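Inositol-1,4,5-trisphosphate 5-phosphatase 1 (Schizosaccharomyces pombe, PDB 1I9Z) removes the 5-phosphate from soluble and lipid inositol phosphates through its magnesium-dependent catalytic domain, controlling phosphoinositide levels in membrane trafficking and signalling. Local coordinates at residues K239-L242 with V246-F249; S86-L91 with M116-E121; K146-I151 with R182-G187; R90-K95 with P100-L105. All blocks are in the same frame, centred on the assembly; numbering follows the deposited sequence.

Interaction 1: residues K239-L242 with V246-F249; sequences KQML and VFPF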
loop_
_atom_site.group_PDB
_atom_site.type_symbol
_atom_site.label_atom_id
_atom_site.label_comp_id
_atom_site.label_asym_id
_atom_site.label_seq_id
_atom_site.Cartn_x
_atom_site.Cartn_y
_atom_site.Cartn_z
ATOM N N LYS A 239 -9.069 17.061 0.620
ATOM C CA LYS A 239 -8.893 18.479 0.241
ATOM C C LYS A 239 -7.517 18.683 -0.353
ATOM O O LYS A 239 -7.428 19.289 -1.425
ATOM C CB LYS A 239 -9.115 19.426 1.432
ATOM C CG LYS A 239 -9.053 20.959 1.122
ATOM C CD LYS A 239 -9.226 21.748 2.478
ATOM C CE LYS A 239 -9.113 23.283 2.421
ATOM N NZ LYS A 239 -8.648 23.869 3.784
ATOM N N GLN A 240 -6.467 18.153 0.292
ATOM C CA GLN A 240 -5.082 18.309 -0.233
ATOM C C GLN A 240 -4.783 17.460 -1.453
ATOM O O GLN A 240 -3.957 17.862 -2.288
ATOM C CB GLN A 240 -4.032 18.019 0.816
ATOM C CG GLN A 240 -4.241 18.835 2.083
ATOM C CD GLN A 240 -4.242 20.317 1.805
ATOM O OE1 GLN A 240 -3.189 20.933 1.570
ATOM N NE2 GLN A 240 -5.416 20.896 1.830
ATOM N N MET A 241 -5.423 16.307 -1.599
ATOM C CA MET A 241 -5.189 15.529 -2.796
ATOM C C MET A 241 -5.864 16.220 -4.000
ATOM O O MET A 241 -5.342 16.163 -5.126
ATOM C CB MET A 241 -5.731 14.095 -2.655
ATOM C CG MET A 241 -4.798 13.256 -1.680
ATOM S SD MET A 241 -5.414 11.610 -1.497
ATOM C CE MET A 241 -5.286 10.980 -3.193
ATOM N N LEU A 242 -7.017 16.837 -3.776
ATOM C CA LEU A 242 -7.729 17.487 -4.880
ATOM C C LEU A 242 -6.912 18.574 -5.574
ATOM O O LEU A 242 -7.048 18.800 -6.804
ATOM C CB LEU A 242 -9.068 18.062 -4.396
ATOM C CG LEU A 242 -10.064 16.884 -4.260
ATOM C CD1 LEU A 242 -11.432 17.416 -3.870
ATOM C CD2 LEU A 242 -10.167 16.061 -5.603
ATOM N N VAL A 246 -0.543 16.826 -2.485
ATOM C CA VAL A 246 0.000 15.586 -1.913
ATOM C C VAL A 246 -0.501 14.390 -2.665
ATOM O O VAL A 246 -1.574 14.434 -3.252
ATOM C CB VAL A 246 -0.369 15.401 -0.425
ATOM C CG1 VAL A 246 0.436 16.295 0.381
ATOM C CG2 VAL A 246 -1.870 15.639 -0.196
ATOM N N PHE A 247 0.271 13.306 -2.636
ATOM C CA PHE A 247 -0.112 12.077 -3.340
ATOM C C PHE A 247 -0.696 12.275 -4.747
ATOM O O PHE A 247 -1.746 11.744 -5.083
ATOM C CB PHE A 247 -1.138 11.235 -2.527
ATOM C CG PHE A 247 -0.667 10.911 -1.105
ATOM C CD1 PHE A 247 -1.042 11.701 -0.050
ATOM C CD2 PHE A 247 0.178 9.823 -0.877
ATOM C CE1 PHE A 247 -0.609 11.449 1.254
ATOM C CE2 PHE A 247 0.619 9.563 0.439
ATOM C CZ PHE A 247 0.213 10.369 1.484
ATOM N N PRO A 248 0.012 13.039 -5.598
ATOM C CA PRO A 248 -0.512 13.228 -6.957
ATOM C C PRO A 248 -0.551 11.876 -7.692
ATOM O O PRO A 248 0.309 10.977 -7.534
ATOM C CB PRO A 248 0.491 14.227 -7.606
ATOM C CG PRO A 248 1.813 13.977 -6.839
ATOM C CD PRO A 248 1.280 13.758 -5.360
ATOM N N PHE A 249 -1.555 11.725 -8.520
ATOM C CA PHE A 249 -1.785 10.525 -9.276
ATOM C C PHE A 249 -2.161 9.314 -8.429
ATOM O O PHE A 249 -2.230 8.222 -8.955
ATOM C CB PHE A 249 -0.596 10.204 -10.202
ATOM C CG PHE A 249 -0.262 11.334 -11.162
ATOM C CD1 PHE A 249 0.858 12.133 -10.952
ATOM C CD2 PHE A 249 -1.112 11.631 -12.236
ATOM C CE1 PHE A 249 1.127 13.216 -11.787
ATOM C CE2 PHE A 249 -0.840 12.726 -13.085
ATOM C CZ PHE A 249 0.274 13.509 -12.850
HETATM O O HOH W 1 -3.271 14.443 -5.613
#
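The Phe247 ring meets Met241 obliquely through CG of the methionine, and three aromatic rings also meet it: Phe208 stacks on it, Trp204 meets it edge-to-face, and the Tyr181 ring is inclined to it by about 55°. Met241 reaches across with CG and its terminal methyl. Its chain is extended as far as SD and turns at the last torsion (chi3 63°), which brings CE within 4.2 Å of Phe247 CB. The same side chain crosses Val246 at about a right angle, CG lying 4.1 Å from Val246 CG2. That methyl is also 3.4 Å from Gln240 CB; the glutamine then bends away, and its OE1 is hydrogen-bonded by Lys245. No direct hydrogen bond joins 239-242 to 246-249. Instead one water lies in hydrogen-bonding position to both Met241 O (2.7 Å) and Val246 O (2.9 Å), linking the last part of helix 236-242 to the chain that returns alongside it. Phe247 belongs to an aromatic cluster beside strand 283-288, and Val246 packs on Asp178 and Tyr181 of helix 174-187. With more acceptors in reach than the water has protons, it may not donate to all of them at once; the turn is held by apolar packing and a water bridge.

Interaction 2: residues S86-L91 with M116-E121; sequences SCVKRL and MIFCKE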
loop_
_atom_site.group_PDB
_atom_site.type_symbol
_atom_site.label_atom_id
_atom_site.label_comp_id
_atom_site.label_asym_id
_atom_site.label_seq_id
_atom_site.Cartn_x
_atom_site.Cartn_y
_atom_site.Cartn_z
ATOM N N SER A 86 5.243 -13.291 13.851
ATOM C CA SER A 86 4.930 -14.679 14.161
ATOM C C SER A 86 3.412 -14.850 14.221
ATOM O O SER A 86 2.879 -15.911 13.792
ATOM C CB SER A 86 5.565 -15.045 15.545
ATOM O OG SER A 86 5.021 -16.266 16.003
ATOM N N CYS A 87 2.708 -13.859 14.783
ATOM C CA CYS A 87 1.239 -13.993 14.851
ATOM C C CYS A 87 0.579 -14.009 13.476
ATOM O O CYS A 87 -0.320 -14.810 13.205
ATOM C CB CYS A 87 0.587 -12.898 15.705
ATOM S SG CYS A 87 0.897 -13.027 17.471
ATOM N N VAL A 88 0.991 -13.094 12.589
ATOM C CA VAL A 88 0.401 -13.079 11.265
ATOM C C VAL A 88 0.714 -14.358 10.496
ATOM O O VAL A 88 -0.178 -14.978 9.854
ATOM C CB VAL A 88 0.918 -11.825 10.479
ATOM C CG1 VAL A 88 0.406 -11.862 9.052
ATOM C CG2 VAL A 88 0.479 -10.565 11.201
ATOM N N LYS A 89 1.971 -14.795 10.560
ATOM C CA LYS A 89 2.358 -16.002 9.857
ATOM C C LYS A 89 1.533 -17.199 10.368
ATOM O O LYS A 89 1.083 -18.021 9.581
ATOM C CB LYS A 89 3.859 -16.270 10.092
ATOM C CG LYS A 89 4.509 -17.411 9.261
ATOM C CD LYS A 89 6.046 -17.622 9.647
ATOM C CE LYS A 89 7.012 -16.427 9.163
ATOM N NZ LYS A 89 6.976 -15.027 9.857
ATOM N N ARG A 90 1.348 -17.296 11.680
ATOM C CA ARG A 90 0.583 -18.468 12.228
ATOM C C ARG A 90 -0.852 -18.416 11.700
ATOM O O ARG A 90 -1.462 -19.414 11.313
ATOM C CB ARG A 90 0.532 -18.435 13.748
ATOM C CG ARG A 90 1.229 -19.617 14.400
ATOM C CD ARG A 90 1.284 -19.490 15.931
ATOM N NE ARG A 90 2.099 -18.335 16.314
ATOM C CZ ARG A 90 1.951 -17.644 17.447
ATOM N NH1 ARG A 90 1.011 -17.995 18.322
ATOM N NH2 ARG A 90 2.727 -16.603 17.706
ATOM N N LEU A 91 -1.393 -17.228 11.692
ATOM C CA LEU A 91 -2.755 -17.061 11.229
ATOM C C LEU A 91 -2.918 -17.380 9.739
ATOM O O LEU A 91 -3.851 -18.125 9.334
ATOM C CB LEU A 91 -3.155 -15.625 11.621
ATOM C CG LEU A 91 -4.575 -15.109 11.686
ATOM C CD1 LEU A 91 -5.508 -15.926 12.637
ATOM C CD2 LEU A 91 -4.420 -13.672 12.192
ATOM N N MET A 116 5.433 -5.596 6.735
ATOM C CA MET A 116 5.863 -6.963 6.535
ATOM C C MET A 116 5.046 -7.520 5.389
ATOM O O MET A 116 3.806 -7.262 5.282
ATOM C CB MET A 116 5.663 -7.788 7.828
ATOM C CG MET A 116 4.257 -7.719 8.346
ATOM S SD MET A 116 4.123 -8.468 10.081
ATOM C CE MET A 116 4.890 -7.359 11.054
ATOM N N ILE A 117 5.715 -8.289 4.524
ATOM C CA ILE A 117 5.042 -8.812 3.341
ATOM C C ILE A 117 5.156 -10.351 3.301
ATOM O O ILE A 117 6.262 -10.906 3.486
ATOM C CB ILE A 117 5.675 -8.167 2.067
ATOM C CG1 ILE A 117 5.395 -6.637 2.056
ATOM C CG2 ILE A 117 5.021 -8.849 0.777
ATOM C CD1 ILE A 117 5.850 -5.943 0.746
ATOM N N PHE A 118 3.993 -11.011 3.169
ATOM C CA PHE A 118 3.924 -12.467 3.071
ATOM C C PHE A 118 3.375 -12.882 1.709
ATOM O O PHE A 118 2.540 -12.171 1.133
ATOM C CB PHE A 118 3.002 -13.025 4.138
ATOM C CG PHE A 118 3.436 -12.721 5.531
ATOM C CD1 PHE A 118 3.075 -11.519 6.148
ATOM C CD2 PHE A 118 4.185 -13.656 6.246
ATOM C CE1 PHE A 118 3.466 -11.270 7.462
ATOM C CE2 PHE A 118 4.568 -13.392 7.566
ATOM C CZ PHE A 118 4.206 -12.209 8.146
ATOM N N CYS A 119 3.816 -13.999 1.152
ATOM C CA CYS A 119 3.216 -14.447 -0.121
ATOM C C CYS A 119 3.076 -15.955 -0.050
ATOM O O CYS A 119 3.684 -16.620 0.836
ATOM C CB CYS A 119 4.087 -14.073 -1.326
ATOM S SG CYS A 119 5.793 -14.683 -1.243
ATOM N N LYS A 120 2.262 -16.490 -0.955
ATOM C CA LYS A 120 2.118 -17.939 -1.020
ATOM C C LYS A 120 3.502 -18.483 -1.419
ATOM O O LYS A 120 4.223 -17.842 -2.194
ATOM C CB LYS A 120 1.122 -18.297 -2.098
ATOM C CG LYS A 120 -0.306 -18.007 -1.739
ATOM C CD LYS A 120 -1.177 -18.175 -3.023
ATOM C CE LYS A 120 -2.688 -18.151 -2.734
ATOM N NZ LYS A 120 -3.413 -18.254 -4.091
ATOM N N GLU A 121 3.877 -19.644 -0.909
ATOM C CA GLU A 121 5.166 -20.231 -1.344
ATOM C C GLU A 121 5.237 -20.368 -2.861
ATOM O O GLU A 121 6.291 -20.181 -3.477
ATOM C CB GLU A 121 5.373 -21.619 -0.704
ATOM C CG GLU A 121 5.683 -21.508 0.759
ATOM C CD GLU A 121 6.361 -22.767 1.372
ATOM O OE1 GLU A 121 7.029 -23.515 0.629
ATOM O OE2 GLU A 121 6.241 -22.971 2.613
#
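Helix 78-94 packs on strand 113-120 of the six-stranded sheet, Val88 and Lys89 of the helix both meeting the Phe118 ring of the strand. The closest approach is Val88 CG1 to Phe118 CE1, 3.5 Å, with the valine coming in obliquely. Its branches divide the work: CG1, anti to the backbone N (chi1 175°), goes to the phenylalanine, while CG2 lies 4.4 Å from Met116 SD. Lys89 borders the same ring on another side. Its chain leaves the helix extended, then bends at its last two torsions, which sets NZ 3.7 Å from Phe118 CE2, at the ring edge and near its plane; this is not the over-the-face position of a cation-pi pair. The ammonium also makes a weak hydrogen bond to Gln104 OE1 of the adjoining strand 102-110. In the DNase I-like fold two beta sheets pack against each other with helices on their outer sides, and here the axes of segments 86-91 and 116-120 approach to 10.3 Å at 19°, nearly parallel. Phe118 and Met116 point to the helix, whereas Ile117 faces the other way, toward the second sheet. On the far side of the helix, Arg90 NH2 donates to Ser86 OG at 2.9 Å (N-H...O 163°), the hydroxyl lying close to the guanidinium plane one turn back.

Interaction 3: residues K146-I151 with R182-G187; sequences KGAVAI and RTIASG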
loop_
_atom_site.group_PDB
_atom_site.type_symbol
_atom_site.label_atom_id
_atom_site.label_comp_id
_atom_site.label_asym_id
_atom_site.label_seq_id
_atom_site.Cartn_x
_atom_site.Cartn_y
_atom_site.Cartn_z
ATOM N N LYS A 146 8.004 9.598 13.684
ATOM C CA LYS A 146 7.195 9.458 12.454
ATOM C C LYS A 146 8.039 9.141 11.236
ATOM O O LYS A 146 9.247 9.426 11.188
ATOM C CB LYS A 146 6.365 10.713 12.217
ATOM C CG LYS A 146 5.493 11.078 13.447
ATOM C CD LYS A 146 4.465 9.974 13.783
ATOM C CE LYS A 146 3.351 10.536 14.725
ATOM N NZ LYS A 146 3.929 11.090 16.000
ATOM N N GLY A 147 7.401 8.555 10.232
ATOM C CA GLY A 147 8.142 8.207 9.035
ATOM C C GLY A 147 7.523 7.130 8.204
ATOM O O GLY A 147 6.327 6.791 8.358
ATOM N N ALA A 148 8.336 6.566 7.325
ATOM C CA ALA A 148 7.857 5.543 6.401
ATOM C C ALA A 148 8.743 4.343 6.275
ATOM O O ALA A 148 9.967 4.457 6.448
ATOM C CB ALA A 148 7.697 6.163 4.965
ATOM N N VAL A 149 8.118 3.200 5.978
ATOM C CA VAL A 149 8.875 1.955 5.710
ATOM C C VAL A 149 8.373 1.468 4.357
ATOM O O VAL A 149 7.147 1.427 4.113
ATOM C CB VAL A 149 8.566 0.866 6.777
ATOM C CG1 VAL A 149 9.340 -0.430 6.431
ATOM C CG2 VAL A 149 8.993 1.402 8.151
ATOM N N ALA A 150 9.299 1.119 3.473
ATOM C CA ALA A 150 8.937 0.661 2.149
ATOM C C ALA A 150 9.686 -0.613 1.666
ATOM O O ALA A 150 10.881 -0.829 1.991
ATOM C CB ALA A 150 9.158 1.850 1.111
ATOM N N ILE A 151 8.942 -1.477 0.981
ATOM C CA ILE A 151 9.514 -2.667 0.360
ATOM C C ILE A 151 8.964 -2.744 -1.088
ATOM O O ILE A 151 7.760 -2.569 -1.314
ATOM C CB ILE A 151 9.111 -3.924 1.152
ATOM C CG1 ILE A 151 9.785 -3.847 2.560
ATOM C CG2 ILE A 151 9.577 -5.166 0.366
ATOM C CD1 ILE A 151 9.104 -4.851 3.631
ATOM N N ARG A 182 5.999 15.067 1.128
ATOM C CA ARG A 182 7.059 15.441 0.202
ATOM C C ARG A 182 8.413 14.902 0.623
ATOM O O ARG A 182 9.197 14.489 -0.229
ATOM C CB ARG A 182 7.147 16.963 0.075
ATOM C CG ARG A 182 5.870 17.567 -0.525
ATOM C CD ARG A 182 6.150 19.083 -0.826
ATOM N NE ARG A 182 5.308 19.981 -0.054
ATOM C CZ ARG A 182 5.544 20.318 1.195
ATOM N NH1 ARG A 182 6.593 19.821 1.800
ATOM N NH2 ARG A 182 4.778 21.142 1.841
ATOM N N THR A 183 8.668 14.924 1.927
ATOM C CA THR A 183 9.929 14.464 2.533
ATOM C C THR A 183 10.138 12.998 2.243
ATOM O O THR A 183 11.236 12.548 1.860
ATOM C CB THR A 183 9.906 14.726 4.061
ATOM O OG1 THR A 183 9.859 16.142 4.304
ATOM C CG2 THR A 183 11.201 14.170 4.781
ATOM N N ILE A 184 9.072 12.221 2.401
ATOM C CA ILE A 184 9.162 10.799 2.144
ATOM C C ILE A 184 9.217 10.469 0.676
ATOM O O ILE A 184 9.965 9.577 0.246
ATOM C CB ILE A 184 7.948 10.050 2.812
ATOM C CG1 ILE A 184 8.025 10.200 4.317
ATOM C CG2 ILE A 184 7.900 8.585 2.290
ATOM C CD1 ILE A 184 6.660 9.853 5.079
ATOM N N ALA A 185 8.404 11.132 -0.140
ATOM C CA ALA A 185 8.396 10.820 -1.585
ATOM C C ALA A 185 9.782 11.155 -2.202
ATOM O O ALA A 185 10.274 10.458 -3.094
ATOM C CB ALA A 185 7.303 11.622 -2.261
ATOM N N SER A 186 10.411 12.227 -1.732
ATOM C CA SER A 186 11.757 12.559 -2.250
ATOM C C SER A 186 12.841 11.762 -1.526
ATOM O O SER A 186 13.889 11.443 -2.093
ATOM C CB SER A 186 12.098 14.036 -2.022
ATOM O OG SER A 186 11.057 14.881 -2.507
ATOM N N GLY A 187 12.606 11.427 -0.267
ATOM C CA GLY A 187 13.668 10.767 0.492
ATOM C C GLY A 187 13.813 9.263 0.469
ATOM O O GLY A 187 14.895 8.737 0.768
#
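Arg182 O, in the helical turn that presses Ile184 onto Ala148, is gripped twice by Ser186: the backbone N and the side-chain OG both donate to it at 3.0 Å, reaching it from opposite faces of its carbonyl plane. The serine hydroxyl thus doubles the ordinary helix bond near the end of helix 174-187, where Gly187 N also donates to Thr183 O. Ile184 points from this turn to strand 147-155. Three of its carbons touch one methyl from the same side: Ala148 CB lies 3.6 Å from Ile184 CG2, 3.8 Å from CD1 and 4.1 Å from CG1. The first torsion (chi1 -64°) puts CG2 anti to the backbone N and CG1 beside it, and the extended chi2 carries CD1 onward toward the backbone of Gly147, 4.2 Å from its C atom. Gly147 has backbone angles (phi 158°, psi -163°) that are natural to glycine. Ala148 also touches Ile163 and Ser165 of strand 158-166, while Val149 and Ile151, on the other face, pack toward strand 113-120 of the other sheet. Between strand 158-166 and helix 174-187 the chain passes Ala169, Gly170 and Tyr171, which line the inositol bisphosphate pocket. No hydrogen bond crosses from strand to helix; the contact is purely apolar, and, consistent with the short side chain of Ala148, the helix comes close to the sheet, its nearest CA pair (Ala148 and Ile184) being 6.9 Å apart.

Interaction 4: residues R90-K95 with P100-L105; sequences RLLNGK and PGYVQL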
loop_
_atom_site.group_PDB
_atom_site.type_symbol
_atom_site.label_atom_id
_atom_site.label_comp_id
_atom_site.label_asym_id
_atom_site.label_seq_id
_atom_site.Cartn_x
_atom_site.Cartn_y
_atom_site.Cartn_z
ATOM N N ARG A 90 1.348 -17.296 11.680
ATOM C CA ARG A 90 0.583 -18.468 12.228
ATOM C C ARG A 90 -0.852 -18.416 11.700
ATOM O O ARG A 90 -1.462 -19.414 11.313
ATOM C CB ARG A 90 0.532 -18.435 13.748
ATOM C CG ARG A 90 1.229 -19.617 14.400
ATOM C CD ARG A 90 1.284 -19.490 15.931
ATOM N NE ARG A 90 2.099 -18.335 16.314
ATOM C CZ ARG A 90 1.951 -17.644 17.447
ATOM N NH1 ARG A 90 1.011 -17.995 18.322
ATOM N NH2 ARG A 90 2.727 -16.603 17.706
ATOM N N LEU A 91 -1.393 -17.228 11.692
ATOM C CA LEU A 91 -2.755 -17.061 11.229
ATOM C C LEU A 91 -2.918 -17.380 9.739
ATOM O O LEU A 91 -3.851 -18.125 9.334
ATOM C CB LEU A 91 -3.155 -15.625 11.621
ATOM C CG LEU A 91 -4.575 -15.109 11.686
ATOM C CD1 LEU A 91 -5.508 -15.926 12.637
ATOM C CD2 LEU A 91 -4.420 -13.672 12.192
ATOM N N LEU A 92 -2.008 -16.891 8.888
ATOM C CA LEU A 92 -2.088 -17.196 7.460
ATOM C C LEU A 92 -1.907 -18.718 7.166
ATOM O O LEU A 92 -2.568 -19.285 6.285
ATOM C CB LEU A 92 -0.998 -16.436 6.695
ATOM C CG LEU A 92 -1.172 -14.934 6.647
ATOM C CD1 LEU A 92 -0.021 -14.300 5.844
ATOM C CD2 LEU A 92 -2.537 -14.643 5.990
ATOM N N ASN A 93 -0.995 -19.360 7.886
ATOM C CA ASN A 93 -0.754 -20.760 7.631
ATOM C C ASN A 93 -1.845 -21.644 8.190
ATOM O O ASN A 93 -2.109 -22.744 7.647
ATOM C CB ASN A 93 0.632 -21.127 8.137
ATOM C CG ASN A 93 1.724 -20.610 7.205
ATOM O OD1 ASN A 93 1.735 -20.916 6.012
ATOM N ND2 ASN A 93 2.631 -19.826 7.741
ATOM N N GLY A 94 -2.496 -21.139 9.238
ATOM C CA GLY A 94 -3.601 -21.826 9.879
ATOM C C GLY A 94 -4.756 -22.035 8.917
ATOM O O GLY A 94 -5.596 -22.936 9.091
ATOM N N LYS A 95 -4.816 -21.197 7.893
ATOM C CA LYS A 95 -5.848 -21.335 6.904
ATOM C C LYS A 95 -5.352 -22.275 5.798
ATOM O O LYS A 95 -6.108 -22.624 4.902
ATOM C CB LYS A 95 -6.191 -19.944 6.363
ATOM C CG LYS A 95 -6.669 -19.030 7.485
ATOM C CD LYS A 95 -8.144 -19.215 7.813
ATOM C CE LYS A 95 -9.024 -18.319 6.934
ATOM N NZ LYS A 95 -10.502 -18.343 7.299
ATOM N N PRO A 100 1.589 -26.360 1.211
ATOM C CA PRO A 100 2.284 -25.077 1.354
ATOM C C PRO A 100 1.417 -23.908 1.801
ATOM O O PRO A 100 0.253 -23.715 1.384
ATOM C CB PRO A 100 2.890 -24.845 -0.034
ATOM C CG PRO A 100 3.272 -26.213 -0.430
ATOM C CD PRO A 100 2.023 -27.016 -0.045
ATOM N N GLY A 101 2.040 -23.147 2.686
ATOM C CA GLY A 101 1.408 -21.991 3.235
ATOM C C GLY A 101 2.039 -20.734 2.660
ATOM O O GLY A 101 2.317 -20.594 1.447
ATOM N N TYR A 102 2.250 -19.823 3.585
ATOM C CA TYR A 102 2.768 -18.522 3.294
ATOM C C TYR A 102 4.125 -18.382 3.948
ATOM O O TYR A 102 4.367 -18.984 4.997
ATOM C CB TYR A 102 1.832 -17.480 3.906
ATOM C CG TYR A 102 0.545 -17.318 3.136
ATOM C CD1 TYR A 102 -0.511 -18.207 3.310
ATOM C CD2 TYR A 102 0.422 -16.312 2.150
ATOM C CE1 TYR A 102 -1.672 -18.115 2.507
ATOM C CE2 TYR A 102 -0.712 -16.232 1.340
ATOM C CZ TYR A 102 -1.749 -17.131 1.519
ATOM O OH TYR A 102 -2.838 -17.123 0.665
ATOM N N VAL A 103 4.975 -17.562 3.338
ATOM C CA VAL A 103 6.263 -17.279 3.892
ATOM C C VAL A 103 6.389 -15.748 3.967
ATOM O O VAL A 103 5.758 -15.022 3.170
ATOM C CB VAL A 103 7.409 -17.788 3.010
ATOM C CG1 VAL A 103 7.397 -19.337 2.979
ATOM C CG2 VAL A 103 7.298 -17.208 1.632
ATOM N N GLN A 104 7.206 -15.284 4.917
ATOM C CA GLN A 104 7.461 -13.836 5.020
ATOM C C GLN A 104 8.605 -13.542 4.068
ATOM O O GLN A 104 9.730 -14.080 4.176
ATOM C CB GLN A 104 7.848 -13.454 6.451
ATOM C CG GLN A 104 8.434 -12.018 6.601
ATOM C CD GLN A 104 8.723 -11.737 8.046
ATOM O OE1 GLN A 104 7.918 -12.104 8.911
ATOM N NE2 GLN A 104 9.885 -11.112 8.338
ATOM N N LEU A 105 8.332 -12.684 3.122
ATOM C CA LEU A 105 9.330 -12.290 2.163
ATOM C C LEU A 105 10.341 -11.383 2.851
ATOM O O LEU A 105 11.597 -11.558 2.752
ATOM C CB LEU A 105 8.641 -11.534 1.023
ATOM C CG LEU A 105 9.415 -11.177 -0.211
ATOM C CD1 LEU A 105 9.775 -12.502 -0.947
ATOM C CD2 LEU A 105 8.542 -10.241 -1.128
#
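Asn93, near the end of helix 78-94, turns its amide onto the backbone of Tyr102, where strand 102-110 begins. With CG beside its own backbone N and anti to the carbonyl carbon (chi1 -75°), the side chain swings its end nearer to the strand than its CB direction alone would suggest. OD1 accepts from Tyr102 N at 2.7 Å, a short and fairly straight bond (N-H...O 163°) whose donor sits 24° out of the carbonyl plane of the amide. The other half of the amide makes a weak bond, ND2 to Tyr102 O at 3.4 Å, and a second weak one back to Lys89 O in its own helix. The Tyr102 N bond sets which end of the amide is the oxygen, and the weak ND2 bonds agree. Gly101, lacking a side chain, admits OD1 to 3.0 Å from its CA. Leu92 packs next to this polar pair. Its side chain crosses that of Tyr102 at about a right angle, CB lying 3.9 Å from Tyr102 CD1 and Leu92 CD1 4.1 Å from Tyr102 CG; Leu92 O approaches the same ring obliquely. Tyr102 also has its CG beside the backbone N, which carries the ring toward Leu92 on the helix, and its OH is hydrogen-bonded to Ala55 O. The short loop from helix to strand brings 100-105 to the outer edge of the six-stranded sheet, where strand 102-110 pairs with strand 113-120, Leu92 reaches Phe118 in that neighbour, and Leu91 lies against helix 44-47.

How the interactions relate
From the N terminus, helix 78-94 opens two contacts from overlapping segments that share Arg90 and Leu91. Interaction 4 closes first, over the short connection to strand 102-110; interaction 2 closes a wider loop, which spans that connection and ends on the next strand, 113-120. The two strands are neighbours in one sheet. Interaction 3 follows in series, joining strand 147-155 of the second sheet to helix 174-187; Ile117 and Ile151 link it to interaction 2 through the sandwich core. Interaction 1 closes last, a short local loop whose residues pack on the helix that interaction 3 uses, the two centres about 16 Å apart. Interaction 1 lies on the opposite side of the chain's centre from interactions 2 and 4.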